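Local coordinates for protein parahox neighbor (Phaeodactylum tricornutum CCAP 1055/1, PDB 5Z5M) that probably makes (S)-allantoin in urate breakdown, joining in one chain a 5-hydroxyisourate hydrolase of transthyretin type and a stereoselective OHCU decarboxylase, at residues E34-D39 with A54-I59; Q67-L72 with Q153-A158; I128-N133 with A166-L171; F238-Y243 with D276-H281; P264-I269 with L286-W291. All coordinates share one frame; numbering follows the deposited sequence.

Interaction 1: residues E34-D39 with A54-I59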
# COMPACT_ATOMS: atom_id res chain seq x y z
N GLU A 34 -30.61 33.41 -3.26
CA GLU A 34 -31.95 33.77 -2.83
C GLU A 34 -32.56 32.67 -1.97
O GLU A 34 -32.99 32.92 -0.85
CB GLU A 34 -32.84 34.06 -4.03
CG GLU A 34 -32.45 35.34 -4.74
CD GLU A 34 -32.40 36.53 -3.81
OE1 GLU A 34 -33.32 36.68 -2.99
OE2 GLU A 34 -31.43 37.32 -3.90
N ALA A 35 -32.57 31.45 -2.50
CA ALA A 35 -33.05 30.29 -1.76
C ALA A 35 -32.31 30.14 -0.43
O ALA A 35 -32.91 29.79 0.58
CB ALA A 35 -32.89 29.03 -2.60
N LEU A 36 -31.02 30.44 -0.43
CA LEU A 36 -30.20 30.33 0.79
C LEU A 36 -30.68 31.26 1.91
O LEU A 36 -30.95 30.80 3.03
CB LEU A 36 -28.74 30.63 0.47
CG LEU A 36 -27.78 30.45 1.66
CD1 LEU A 36 -27.58 28.97 1.97
CD2 LEU A 36 -26.44 31.14 1.43
N VAL A 37 -30.79 32.55 1.62
CA VAL A 37 -31.08 33.54 2.66
C VAL A 37 -32.52 33.53 3.17
O VAL A 37 -32.81 34.12 4.21
CB VAL A 37 -30.76 34.97 2.16
CG1 VAL A 37 -29.27 35.11 1.90
CG2 VAL A 37 -31.54 35.28 0.90
N LYS A 38 -33.41 32.86 2.45
CA LYS A 38 -34.82 32.85 2.87
C LYS A 38 -35.15 31.73 3.86
O LYS A 38 -36.17 31.79 4.54
CB LYS A 38 -35.74 32.77 1.65
CG LYS A 38 -35.44 33.87 0.65
CD LYS A 38 -36.12 33.66 -0.70
CE LYS A 38 -36.74 34.98 -1.18
NZ LYS A 38 -35.71 35.85 -1.83
N ASP A 39 -34.27 30.74 3.98
CA ASP A 39 -34.36 29.80 5.09
C ASP A 39 -33.44 30.30 6.20
O ASP A 39 -32.30 29.86 6.33
CB ASP A 39 -34.00 28.38 4.65
CG ASP A 39 -34.60 27.32 5.57
OD1 ASP A 39 -35.43 27.68 6.43
OD2 ASP A 39 -34.25 26.13 5.42
N ALA A 54 -21.59 23.86 1.36
CA ALA A 54 -22.45 22.68 1.35
C ALA A 54 -23.91 23.06 1.19
O ALA A 54 -24.67 22.38 0.50
CB ALA A 54 -22.26 21.88 2.64
N ALA A 55 -24.30 24.14 1.87
CA ALA A 55 -25.67 24.64 1.82
C ALA A 55 -26.05 25.10 0.41
O ALA A 55 -27.14 24.79 -0.07
CB ALA A 55 -25.83 25.78 2.81
N MET A 56 -25.16 25.83 -0.25
CA MET A 56 -25.43 26.31 -1.60
C MET A 56 -25.41 25.16 -2.60
O MET A 56 -26.23 25.12 -3.52
CB MET A 56 -24.42 27.39 -2.00
CG MET A 56 -24.47 28.61 -1.08
SD MET A 56 -23.37 29.96 -1.54
CE MET A 56 -24.15 30.50 -3.06
N LYS A 57 -24.48 24.23 -2.41
CA LYS A 57 -24.39 23.03 -3.24
C LYS A 57 -25.68 22.23 -3.18
O LYS A 57 -26.18 21.75 -4.20
CB LYS A 57 -23.21 22.16 -2.81
CG LYS A 57 -22.97 20.94 -3.69
CD LYS A 57 -21.75 20.15 -3.23
CE LYS A 57 -21.51 18.93 -4.11
NZ LYS A 57 -20.27 18.20 -3.73
N ALA A 58 -26.23 22.09 -1.97
CA ALA A 58 -27.47 21.35 -1.77
C ALA A 58 -28.63 21.99 -2.53
O ALA A 58 -29.44 21.28 -3.14
CB ALA A 58 -27.80 21.28 -0.29
N ILE A 59 -28.71 23.31 -2.49
CA ILE A 59 -29.74 24.05 -3.23
C ILE A 59 -29.65 23.76 -4.72
O ILE A 59 -30.66 23.50 -5.38
CB ILE A 59 -29.62 25.57 -2.97
CG1 ILE A 59 -30.00 25.88 -1.53
CG2 ILE A 59 -30.51 26.36 -3.95
CD1 ILE A 59 -29.80 27.33 -1.13
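With CG anti to the backbone N (chi1 -176°), Leu36 swings its isobutyl group out of helix 30-38 to reach helix 49-61, while Ile59 comes the other way on an extended chain (chi2 175°) that drives its CD1 into the first helix. Both helices belong to the all-helical OHCU decarboxylase part of the protein; the axes of the two segments cross at 119°, steeply and with opposed sense, 9.8 Å apart at the closest. Leucine suits its place because its fork serves two neighbours at once: Leu36 CD1 lies 3.7 Å from Ala55 CB, and CD2 reaches CG of Met56, whose chain it crosses at about a right angle. Ala55 keeps the opposing surface low enough for that branch to settle on it. Ala35 is equally small, and its CB meets both CD1 and CG2 of Ile59. Leu22 of helix 15-22 and Leu43 continue the apolar surroundings of Leu36, and Val32, one turn before Leu36 on helix 30-38, touches both Met56 and Ile59. The side chains that meet are all apolar; the closest approach, however, is to main chain: Ile59 CD1 stands 3.4 Å from Leu36 N.

Interaction 2: residues Q67-L72 with Q153-A158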
# COMPACT_ATOMS: atom_id res chain seq x y z
N GLN A 67 -32.95 23.52 -14.64
CA GLN A 67 -32.21 24.54 -13.91
C GLN A 67 -30.71 24.24 -13.92
O GLN A 67 -29.89 25.15 -14.04
CB GLN A 67 -32.69 24.64 -12.46
CG GLN A 67 -34.07 25.26 -12.30
CD GLN A 67 -34.55 25.22 -10.86
OE1 GLN A 67 -34.99 24.19 -10.36
NE2 GLN A 67 -34.45 26.36 -10.18
N LYS A 68 -30.37 22.96 -13.81
CA LYS A 68 -28.97 22.56 -13.80
C LYS A 68 -28.31 22.78 -15.16
O LYS A 68 -27.21 23.32 -15.24
CB LYS A 68 -28.84 21.09 -13.36
CG LYS A 68 -29.07 20.88 -11.86
CD LYS A 68 -29.09 19.40 -11.49
CE LYS A 68 -29.53 19.22 -10.05
NZ LYS A 68 -29.46 17.80 -9.62
N LEU A 69 -29.00 22.38 -16.23
CA LEU A 69 -28.44 22.55 -17.57
C LEU A 69 -28.23 24.03 -17.88
O LEU A 69 -27.25 24.40 -18.53
CB LEU A 69 -29.35 21.91 -18.61
CG LEU A 69 -28.73 21.78 -20.00
CD1 LEU A 69 -27.49 20.89 -19.95
CD2 LEU A 69 -29.74 21.24 -21.01
N GLU A 70 -29.15 24.87 -17.41
CA GLU A 70 -29.03 26.31 -17.62
C GLU A 70 -27.87 26.90 -16.83
O GLU A 70 -27.24 27.87 -17.27
CB GLU A 70 -30.34 27.02 -17.24
CG GLU A 70 -31.47 26.85 -18.25
CD GLU A 70 -31.30 27.71 -19.50
OE1 GLU A 70 -30.16 28.09 -19.83
OE2 GLU A 70 -32.32 28.00 -20.16
N LEU A 71 -27.59 26.33 -15.67
CA LEU A 71 -26.44 26.77 -14.88
C LEU A 71 -25.15 26.46 -15.64
O LEU A 71 -24.24 27.29 -15.70
CB LEU A 71 -26.44 26.11 -13.51
CG LEU A 71 -25.40 26.59 -12.49
CD1 LEU A 71 -26.00 26.60 -11.10
CD2 LEU A 71 -24.17 25.70 -12.51
N LEU A 72 -25.09 25.27 -16.23
CA LEU A 72 -23.93 24.88 -17.03
C LEU A 72 -23.74 25.79 -18.24
O LEU A 72 -22.63 26.23 -18.52
CB LEU A 72 -24.06 23.43 -17.49
CG LEU A 72 -24.07 22.35 -16.41
CD1 LEU A 72 -24.12 20.96 -17.04
CD2 LEU A 72 -22.86 22.48 -15.48
N GLN A 153 -22.56 11.17 -18.69
CA GLN A 153 -21.40 11.14 -17.83
C GLN A 153 -20.84 12.55 -17.69
O GLN A 153 -20.50 12.98 -16.59
CB GLN A 153 -20.31 10.20 -18.35
CG GLN A 153 -19.09 10.16 -17.42
CD GLN A 153 -17.98 9.25 -17.90
OE1 GLN A 153 -18.16 8.48 -18.84
NE2 GLN A 153 -16.83 9.33 -17.25
N GLU A 154 -20.76 13.26 -18.80
CA GLU A 154 -20.19 14.61 -18.80
C GLU A 154 -21.07 15.62 -18.07
O GLU A 154 -20.56 16.61 -17.56
CB GLU A 154 -19.93 15.08 -20.22
CG GLU A 154 -18.59 14.59 -20.74
CD GLU A 154 -17.46 14.87 -19.75
OE1 GLU A 154 -17.17 16.06 -19.49
OE2 GLU A 154 -16.88 13.91 -19.21
N PHE A 155 -22.37 15.36 -18.03
CA PHE A 155 -23.29 16.23 -17.29
C PHE A 155 -22.94 16.20 -15.81
O PHE A 155 -22.91 17.23 -15.14
CB PHE A 155 -24.74 15.80 -17.53
CG PHE A 155 -25.76 16.72 -16.91
CD1 PHE A 155 -26.07 17.93 -17.50
CD2 PHE A 155 -26.41 16.35 -15.74
CE1 PHE A 155 -27.01 18.77 -16.93
CE2 PHE A 155 -27.36 17.19 -15.17
CZ PHE A 155 -27.66 18.40 -15.77
N MET A 156 -22.66 15.00 -15.30
CA MET A 156 -22.20 14.81 -13.93
C MET A 156 -20.84 15.46 -13.67
O MET A 156 -20.63 16.10 -12.64
CB MET A 156 -22.11 13.32 -13.60
CG MET A 156 -23.45 12.69 -13.33
SD MET A 156 -24.19 13.50 -11.90
CE MET A 156 -22.92 13.23 -10.67
N VAL A 157 -19.91 15.25 -14.59
CA VAL A 157 -18.57 15.80 -14.44
C VAL A 157 -18.61 17.33 -14.46
O VAL A 157 -17.95 17.98 -13.66
CB VAL A 157 -17.62 15.30 -15.55
CG1 VAL A 157 -16.26 15.97 -15.43
CG2 VAL A 157 -17.49 13.78 -15.49
N ALA A 158 -19.40 17.90 -15.37
CA ALA A 158 -19.51 19.35 -15.48
C ALA A 158 -20.06 19.96 -14.20
O ALA A 158 -19.59 21.00 -13.74
CB ALA A 158 -20.39 19.72 -16.67
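The ring of Phe155 projects from helix 151-173 toward helix 65-73, two helices of the decarboxylase's all-helical fold; the axes of the segments cross at 68°, 11.1 Å apart at the closest. So wide a spacing suits a large side chain, and phenylalanine bridges it with CG anti to the backbone N (chi1 -175°). Leu69 crosses the ring at about a right angle and puts CD1 at the edge, near the ring plane, 3.7 Å from Phe155 CE1. Leu72 comes obliquely, its CD1 3.6 Å from the same Phe155 CE1, so that two leucine methyls one turn apart converge on the CD1-CE1 side of the ring. At the ring's tip CZ meets the CB of Lys68. The rest of that lysine runs on, extended, to a salt bridge with Glu152 of the second subunit, its aliphatic base being the part used here. Lys65 adds a cation-pi contact to the ring. An alanine in place of Phe155 would take away the whole ring, and with it the cation-pi contact of Lys65, and would probably loosen the grip of Leu69 and Leu72 on helix 151-173. One turn further along, where the helices come nearer, small Ala158 replaces the ring as partner: its CB lies 3.9 Å from Leu72 CD2.

Interaction 3: residues I128-N133 with A166-L171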
# COMPACT_ATOMS: atom_id res chain seq x y z
N ILE A 128 -16.25 22.59 -19.19
CA ILE A 128 -15.93 23.26 -17.94
C ILE A 128 -14.83 22.51 -17.20
O ILE A 128 -14.89 21.29 -17.06
CB ILE A 128 -17.18 23.40 -17.05
CG1 ILE A 128 -18.28 24.15 -17.81
CG2 ILE A 128 -16.85 24.12 -15.74
CD1 ILE A 128 -19.62 24.16 -17.10
N LEU A 129 -13.82 23.24 -16.74
CA LEU A 129 -12.70 22.65 -16.03
C LEU A 129 -12.25 23.53 -14.87
O LEU A 129 -11.85 24.68 -15.07
CB LEU A 129 -11.53 22.39 -16.98
CG LEU A 129 -10.33 21.69 -16.35
CD1 LEU A 129 -10.71 20.30 -15.85
CD2 LEU A 129 -9.17 21.60 -17.32
N ALA A 130 -12.33 23.00 -13.65
CA ALA A 130 -11.91 23.73 -12.46
C ALA A 130 -10.55 23.26 -11.98
O ALA A 130 -10.45 22.30 -11.23
CB ALA A 130 -12.94 23.57 -11.36
N VAL A 131 -9.49 23.94 -12.43
CA VAL A 131 -8.14 23.60 -11.99
C VAL A 131 -7.40 24.87 -11.57
O VAL A 131 -7.50 25.91 -12.23
CB VAL A 131 -7.33 22.88 -13.11
CG1 VAL A 131 -5.88 22.66 -12.68
CG2 VAL A 131 -7.99 21.56 -13.49
N ARG A 132 -6.69 24.80 -10.45
CA ARG A 132 -5.87 25.91 -9.99
C ARG A 132 -4.57 26.00 -10.78
O ARG A 132 -3.75 25.09 -10.74
CB ARG A 132 -5.57 25.75 -8.50
CG ARG A 132 -6.79 25.93 -7.63
CD ARG A 132 -6.44 25.89 -6.16
NE ARG A 132 -7.60 26.23 -5.34
CZ ARG A 132 -7.90 27.46 -4.95
NH1 ARG A 132 -7.13 28.48 -5.30
NH2 ARG A 132 -8.97 27.67 -4.19
N ASN A 133 -4.41 27.11 -11.50
CA ASN A 133 -3.23 27.35 -12.34
C ASN A 133 -2.96 26.19 -13.28
O ASN A 133 -1.90 25.55 -13.21
CB ASN A 133 -2.00 27.64 -11.48
N ALA A 166 -17.32 27.17 -7.61
CA ALA A 166 -18.04 27.89 -6.58
C ALA A 166 -17.21 27.96 -5.30
O ALA A 166 -17.13 29.00 -4.65
CB ALA A 166 -19.38 27.23 -6.31
N TRP A 167 -16.59 26.84 -4.96
CA TRP A 167 -15.73 26.74 -3.79
C TRP A 167 -14.54 27.70 -3.91
O TRP A 167 -14.19 28.38 -2.95
CB TRP A 167 -15.25 25.30 -3.61
CG TRP A 167 -14.30 25.06 -2.48
CD1 TRP A 167 -13.03 24.59 -2.57
CD2 TRP A 167 -14.56 25.27 -1.08
NE1 TRP A 167 -12.47 24.49 -1.32
CE2 TRP A 167 -13.39 24.90 -0.38
CE3 TRP A 167 -15.66 25.73 -0.35
CZ2 TRP A 167 -13.29 24.98 1.00
CZ3 TRP A 167 -15.56 25.80 1.03
CH2 TRP A 167 -14.38 25.43 1.69
N MET A 168 -13.94 27.76 -5.10
CA MET A 168 -12.82 28.67 -5.34
C MET A 168 -13.23 30.13 -5.19
O MET A 168 -12.47 30.94 -4.67
CB MET A 168 -12.23 28.44 -6.74
CG MET A 168 -11.55 27.10 -6.91
SD MET A 168 -10.92 26.87 -8.58
CE MET A 168 -10.35 25.18 -8.48
N ARG A 169 -14.44 30.46 -5.63
CA ARG A 169 -14.90 31.84 -5.53
C ARG A 169 -15.22 32.23 -4.09
O ARG A 169 -14.93 33.35 -3.66
CB ARG A 169 -16.12 32.05 -6.42
CG ARG A 169 -15.79 32.06 -7.90
CD ARG A 169 -17.06 32.05 -8.73
NE ARG A 169 -16.78 32.15 -10.15
CZ ARG A 169 -17.67 31.92 -11.11
NH1 ARG A 169 -18.91 31.57 -10.79
NH2 ARG A 169 -17.32 32.04 -12.38
N LEU A 170 -15.82 31.30 -3.35
CA LEU A 170 -16.12 31.52 -1.93
C LEU A 170 -14.84 31.77 -1.14
O LEU A 170 -14.79 32.65 -0.28
CB LEU A 170 -16.86 30.31 -1.34
CG LEU A 170 -18.36 30.19 -1.62
CD1 LEU A 170 -18.87 28.81 -1.23
CD2 LEU A 170 -19.15 31.28 -0.89
N LEU A 171 -13.80 30.99 -1.44
CA LEU A 171 -12.51 31.11 -0.75
C LEU A 171 -11.85 32.47 -1.00
O LEU A 171 -11.17 33.01 -0.12
CB LEU A 171 -11.56 29.99 -1.18
CG LEU A 171 -11.77 28.62 -0.54
CD1 LEU A 171 -10.83 27.60 -1.15
CD2 LEU A 171 -11.57 28.68 0.96
O HOH W 1 -9.66 30.66 -4.35
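Over one face of the Arg132 guanidinium lies the CG of Met168, 3.8 Å from Arg132 NH2, while Leu171 CD1 approaches the same Arg132 NH2 obliquely at 3.6 Å. Leu171 also lays this methyl on one face of the Trp167 indole, 3.5 Å above its plane and offset toward the rim. The arginine starts in the loop between helices 106-123 and 136-146 and runs extended from CG to NE; Met168, extended as well (chi2 178°), comes from helix 151-173. The two reach toward each other and overlap, so that the methionine's end arrives at the arginine's base, with Met168 CE 3.7 Å from Arg132 CG. Beyond it Ala130 offers a small CB to the same methyl, and a long, unbranched methionine fits the wide gap between loop and helix. One water joins the polar parts: it accepts from Arg132 NH2 at 3.1 Å and donates to Met168 O at 2.8 Å. Gln263 and Gly262 of the third subunit pack on Arg132 and Met168. The chemistry is thus divided, with apolar groups meeting the flat guanidinium and the arginine's methylenes while the water links an N-H to the helix carbonyl; the nearby charge would probably polarise this water.

Interaction 4: residues F238-Y243 with D276-H281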
# COMPACT_ATOMS: atom_id res chain seq x y z
N PHE A 238 -2.42 27.08 8.17
CA PHE A 238 -3.04 25.97 7.45
C PHE A 238 -3.89 26.53 6.32
O PHE A 238 -5.10 26.68 6.46
CB PHE A 238 -3.88 25.10 8.39
CG PHE A 238 -4.47 23.87 7.73
CD1 PHE A 238 -3.68 22.78 7.42
CD2 PHE A 238 -5.83 23.81 7.44
CE1 PHE A 238 -4.22 21.65 6.82
CE2 PHE A 238 -6.37 22.68 6.83
CZ PHE A 238 -5.57 21.60 6.53
N THR A 239 -3.24 26.84 5.20
CA THR A 239 -3.90 27.54 4.10
C THR A 239 -3.95 26.69 2.83
O THR A 239 -3.09 25.84 2.61
CB THR A 239 -3.19 28.86 3.78
OG1 THR A 239 -1.81 28.61 3.47
CG2 THR A 239 -3.26 29.80 4.97
N VAL A 240 -4.96 26.93 2.00
CA VAL A 240 -5.10 26.24 0.72
C VAL A 240 -3.83 26.44 -0.12
O VAL A 240 -3.31 27.54 -0.23
CB VAL A 240 -6.33 26.76 -0.06
CG1 VAL A 240 -6.35 26.21 -1.49
CG2 VAL A 240 -7.61 26.38 0.68
N GLY A 241 -3.34 25.35 -0.70
CA GLY A 241 -2.16 25.41 -1.55
C GLY A 241 -1.47 24.07 -1.71
O GLY A 241 -1.99 23.03 -1.29
N GLN A 242 -0.30 24.08 -2.33
CA GLN A 242 0.47 22.86 -2.52
C GLN A 242 1.63 22.81 -1.54
O GLN A 242 2.32 23.81 -1.33
CB GLN A 242 0.98 22.76 -3.96
CG GLN A 242 1.60 21.43 -4.28
CD GLN A 242 2.09 21.35 -5.72
OE1 GLN A 242 2.71 22.29 -6.23
NE2 GLN A 242 1.79 20.24 -6.38
N TYR A 243 1.85 21.65 -0.94
CA TYR A 243 2.91 21.46 0.05
C TYR A 243 3.82 20.28 -0.30
O TYR A 243 3.48 19.45 -1.15
CB TYR A 243 2.31 21.25 1.44
CG TYR A 243 1.54 22.45 1.98
CD1 TYR A 243 0.26 22.74 1.53
CD2 TYR A 243 2.10 23.27 2.95
CE1 TYR A 243 -0.44 23.84 2.01
CE2 TYR A 243 1.40 24.38 3.45
CZ TYR A 243 0.13 24.65 2.97
OH TYR A 243 -0.58 25.73 3.45
N ASP A 276 -7.04 21.57 0.22
CA ASP A 276 -8.13 22.23 -0.49
C ASP A 276 -9.14 22.93 0.43
O ASP A 276 -9.89 23.79 -0.02
CB ASP A 276 -8.88 21.21 -1.36
CG ASP A 276 -9.95 21.84 -2.22
OD1 ASP A 276 -9.61 22.67 -3.10
OD2 ASP A 276 -11.15 21.53 -2.02
N ASN A 277 -9.14 22.59 1.71
CA ASN A 277 -10.16 23.12 2.63
C ASN A 277 -9.58 23.46 4.00
O ASN A 277 -9.22 22.57 4.76
CB ASN A 277 -11.32 22.11 2.76
CG ASN A 277 -12.47 22.63 3.62
OD1 ASN A 277 -12.33 23.60 4.36
ND2 ASN A 277 -13.63 21.98 3.51
N PRO A 278 -9.53 24.76 4.33
CA PRO A 278 -8.90 25.24 5.56
C PRO A 278 -9.66 24.87 6.84
O PRO A 278 -9.11 25.06 7.92
CB PRO A 278 -8.87 26.76 5.36
CG PRO A 278 -9.96 27.05 4.39
CD PRO A 278 -10.07 25.85 3.50
N ASP A 279 -10.90 24.38 6.70
CA ASP A 279 -11.69 23.89 7.84
C ASP A 279 -11.30 22.48 8.28
O ASP A 279 -11.54 22.10 9.43
CB ASP A 279 -13.18 23.87 7.49
CG ASP A 279 -13.79 25.26 7.42
OD1 ASP A 279 -13.36 26.16 8.17
OD2 ASP A 279 -14.74 25.43 6.62
N ASP A 280 -10.73 21.71 7.37
CA ASP A 280 -10.56 20.27 7.58
C ASP A 280 -9.31 19.87 8.35
O ASP A 280 -8.31 20.59 8.36
CB ASP A 280 -10.54 19.53 6.23
CG ASP A 280 -11.91 19.40 5.61
OD1 ASP A 280 -12.91 19.67 6.31
OD2 ASP A 280 -11.99 19.02 4.42
N HIS A 281 -9.39 18.71 8.99
CA HIS A 281 -8.21 18.04 9.53
C HIS A 281 -7.60 17.16 8.45
O HIS A 281 -8.22 16.18 8.00
CB HIS A 281 -8.57 17.21 10.76
CG HIS A 281 -7.44 16.38 11.27
ND1 HIS A 281 -7.63 15.31 12.12
CD2 HIS A 281 -6.10 16.45 11.06
CE1 HIS A 281 -6.46 14.76 12.41
NE2 HIS A 281 -5.51 15.43 11.77
O HOH W 2 -7.06 26.72 8.64
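Three backbone carbonyls crowd around a phenyl ring: that of Phe238 is approached by the oxygens of Asn277, Pro278 and Asp280. The closest, Asp280 O, comes in obliquely, 3.2 Å from Phe238 CE2, whereas Asn277 O and Pro278 O lie at the edge, near the ring plane, the latter 3.5 Å from Phe238 CD2. Aromatic C-H groups are weakly positive, so phenylalanine is a fitting neighbour for carbonyl oxygens. A type I turn from Asn277 to Asp280 gathers these oxygens, and an Asx turn secures it: Asp279 N donates to Asn277 OD1 at 2.9 Å from above the carbonyl plane, while Asn277 ND2 is hydrogen-bonded to Ser50 OG. Proline, with its fixed phi, suits the turn's second position. A water in the plane of the ring donates to both Phe238 O (2.9 Å) and Pro278 O (2.7 Å). A serine at Phe238 would lack the ring and would probably leave the turn less firmly placed. Val240 adds an apolar touch, CG2 lying 3.8 Å from Pro278 CD, and Tyr243 OH donates to Thr239 O at 2.6 Å along a lone pair, bracing the approach to the strand. The contact thus lies where strand 241-248 begins and strand 268-275 has just ended, with Leu171 of helix 151-173 packing on Val240 and Pro278.

Interaction 5: residues P264-I269 with L286-W291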
# COMPACT_ATOMS: atom_id res chain seq x y z
N PRO A 264 21.29 3.75 -1.08
CA PRO A 264 20.00 3.23 -0.62
C PRO A 264 18.88 3.43 -1.64
O PRO A 264 18.83 4.46 -2.30
CB PRO A 264 19.73 4.04 0.66
CG PRO A 264 20.58 5.27 0.54
CD PRO A 264 21.79 4.86 -0.25
N PHE A 265 18.01 2.44 -1.77
CA PHE A 265 16.87 2.57 -2.67
C PHE A 265 16.01 3.75 -2.25
O PHE A 265 15.65 4.59 -3.07
CB PHE A 265 16.05 1.28 -2.71
CG PHE A 265 14.84 1.36 -3.58
CD1 PHE A 265 14.96 1.34 -4.96
CD2 PHE A 265 13.58 1.48 -3.01
CE1 PHE A 265 13.83 1.45 -5.76
CE2 PHE A 265 12.45 1.57 -3.81
CZ PHE A 265 12.58 1.56 -5.19
N LEU A 266 15.72 3.82 -0.95
CA LEU A 266 15.01 4.95 -0.35
C LEU A 266 15.85 5.55 0.76
O LEU A 266 16.29 4.83 1.65
CB LEU A 266 13.67 4.50 0.23
CG LEU A 266 12.56 4.01 -0.70
CD1 LEU A 266 11.32 3.68 0.14
CD2 LEU A 266 12.25 5.05 -1.77
N ASP A 267 16.08 6.86 0.71
CA ASP A 267 16.64 7.54 1.87
C ASP A 267 15.82 8.79 2.16
O ASP A 267 15.04 8.82 3.11
CB ASP A 267 18.13 7.87 1.68
CG ASP A 267 18.44 8.50 0.33
OD1 ASP A 267 17.57 9.20 -0.23
OD2 ASP A 267 19.57 8.29 -0.16
N THR A 268 15.96 9.81 1.32
CA THR A 268 15.15 11.02 1.48
C THR A 268 13.90 10.95 0.60
O THR A 268 13.99 10.80 -0.61
CB THR A 268 15.97 12.27 1.12
OG1 THR A 268 17.15 12.32 1.94
CG2 THR A 268 15.15 13.52 1.35
N ILE A 269 12.72 11.04 1.22
CA ILE A 269 11.46 10.89 0.49
C ILE A 269 10.66 12.18 0.45
O ILE A 269 10.24 12.69 1.50
CB ILE A 269 10.57 9.79 1.11
CG1 ILE A 269 11.29 8.44 1.09
CG2 ILE A 269 9.22 9.71 0.39
CD1 ILE A 269 10.45 7.31 1.66
N LEU A 286 3.10 8.66 6.47
CA LEU A 286 4.01 7.88 5.65
C LEU A 286 4.09 6.44 6.17
O LEU A 286 4.40 6.22 7.35
CB LEU A 286 5.40 8.52 5.62
CG LEU A 286 6.48 7.79 4.82
CD1 LEU A 286 6.18 7.87 3.33
CD2 LEU A 286 7.87 8.33 5.14
N LEU A 287 3.82 5.47 5.30
CA LEU A 287 4.08 4.07 5.58
C LEU A 287 5.36 3.70 4.86
O LEU A 287 5.43 3.87 3.65
CB LEU A 287 2.92 3.17 5.11
CG LEU A 287 1.62 3.08 5.92
CD1 LEU A 287 0.94 4.43 6.08
CD2 LEU A 287 0.68 2.08 5.26
N VAL A 288 6.39 3.24 5.57
CA VAL A 288 7.68 3.09 4.90
C VAL A 288 8.52 1.89 5.36
O VAL A 288 8.52 1.52 6.53
CB VAL A 288 8.51 4.39 5.06
CG1 VAL A 288 8.81 4.68 6.53
CG2 VAL A 288 9.79 4.32 4.25
N SER A 289 9.22 1.27 4.41
CA SER A 289 10.28 0.31 4.68
C SER A 289 11.47 0.77 3.83
O SER A 289 11.33 1.74 3.08
CB SER A 289 9.84 -1.12 4.34
OG SER A 289 9.86 -1.36 2.94
N PRO A 290 12.64 0.11 3.94
CA PRO A 290 13.70 0.55 3.03
C PRO A 290 13.38 0.32 1.55
O PRO A 290 14.08 0.86 0.68
CB PRO A 290 14.90 -0.32 3.45
CG PRO A 290 14.64 -0.63 4.87
CD PRO A 290 13.14 -0.80 4.98
N TRP A 291 12.33 -0.45 1.26
CA TRP A 291 12.08 -0.92 -0.10
C TRP A 291 10.70 -0.56 -0.62
O TRP A 291 10.30 -0.99 -1.70
CB TRP A 291 12.28 -2.43 -0.17
CG TRP A 291 13.51 -2.90 0.55
CD1 TRP A 291 13.56 -3.44 1.80
CD2 TRP A 291 14.86 -2.85 0.07
NE1 TRP A 291 14.86 -3.74 2.13
CE2 TRP A 291 15.68 -3.39 1.08
CE3 TRP A 291 15.45 -2.42 -1.12
CZ2 TRP A 291 17.06 -3.49 0.94
CZ3 TRP A 291 16.83 -2.53 -1.26
CH2 TRP A 291 17.62 -3.06 -0.23
O HOH W 3 16.50 1.94 1.21
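Leu266 is the central bump of this contact within the transthyretin-like beta fold, where 265-269, leading into strand 268-275, runs nearly opposite (168°) to 286-291. Its CG is anti to the carbonyl carbon (chi1 -66°), and the side chain sits in the angle formed by the carbonyls of Ser289 and Pro290, with Val288 CG2 beside its CD1: Leu266 CD1 rests 3.5 Å from Ser289 O, and Leu266 CB lies 3.7 Å from Pro290 O. An ST turn shapes that bend, Trp291 N donating to Ser289 OG at 3.1 Å; the hydroxyl is also bonded to Thr190 O of the second subunit. Proline restricts the main chain here and lays its CB over one face of the Trp291 ring, toward the rim. Phe265 sits against the far end of the bend, with Pro290 O at its ring edge and its CB obliquely placed against Trp291, 4.1 Å from CE3. At the other end, Ile269 and Val288 slide past each other in opposite directions, and Ile269 CD1 comes 4.0 Å from Val288 CG2. Branched side chains fill the space between the two sheets here, and Phe293 joins Leu266, Ile269 and Leu286. Main chain joins main chain through a water, which accepts from Leu266 N at 3.0 Å and donates to Pro290 O at 2.7 Å.

From the N terminus, interaction 1 closes a short loop between helices 30-38 and 49-61. Interaction 2 then ties helix 65-73 to helix 151-173 across 80 residues, and interaction 3 crosses it, since 128-133 lies within that span while its partner 166-171 lies further along helix 151-173; the two touch through Leu72 and Ile128. In the transthyretin-like part, interactions 4 and 5 also cross, 264-269 falling between 238-243 and 276-281, and both reach the sheet containing strands 241-248 and 268-275. Interactions 3 and 4 join the decarboxylase and transthyretin-like parts: Trp167 NE1 probably hydrogen-bonds to Asp276 O, and Arg132 packs on Val240. Interaction 5 lies far off, its centre about 48 Å from that of interaction 1.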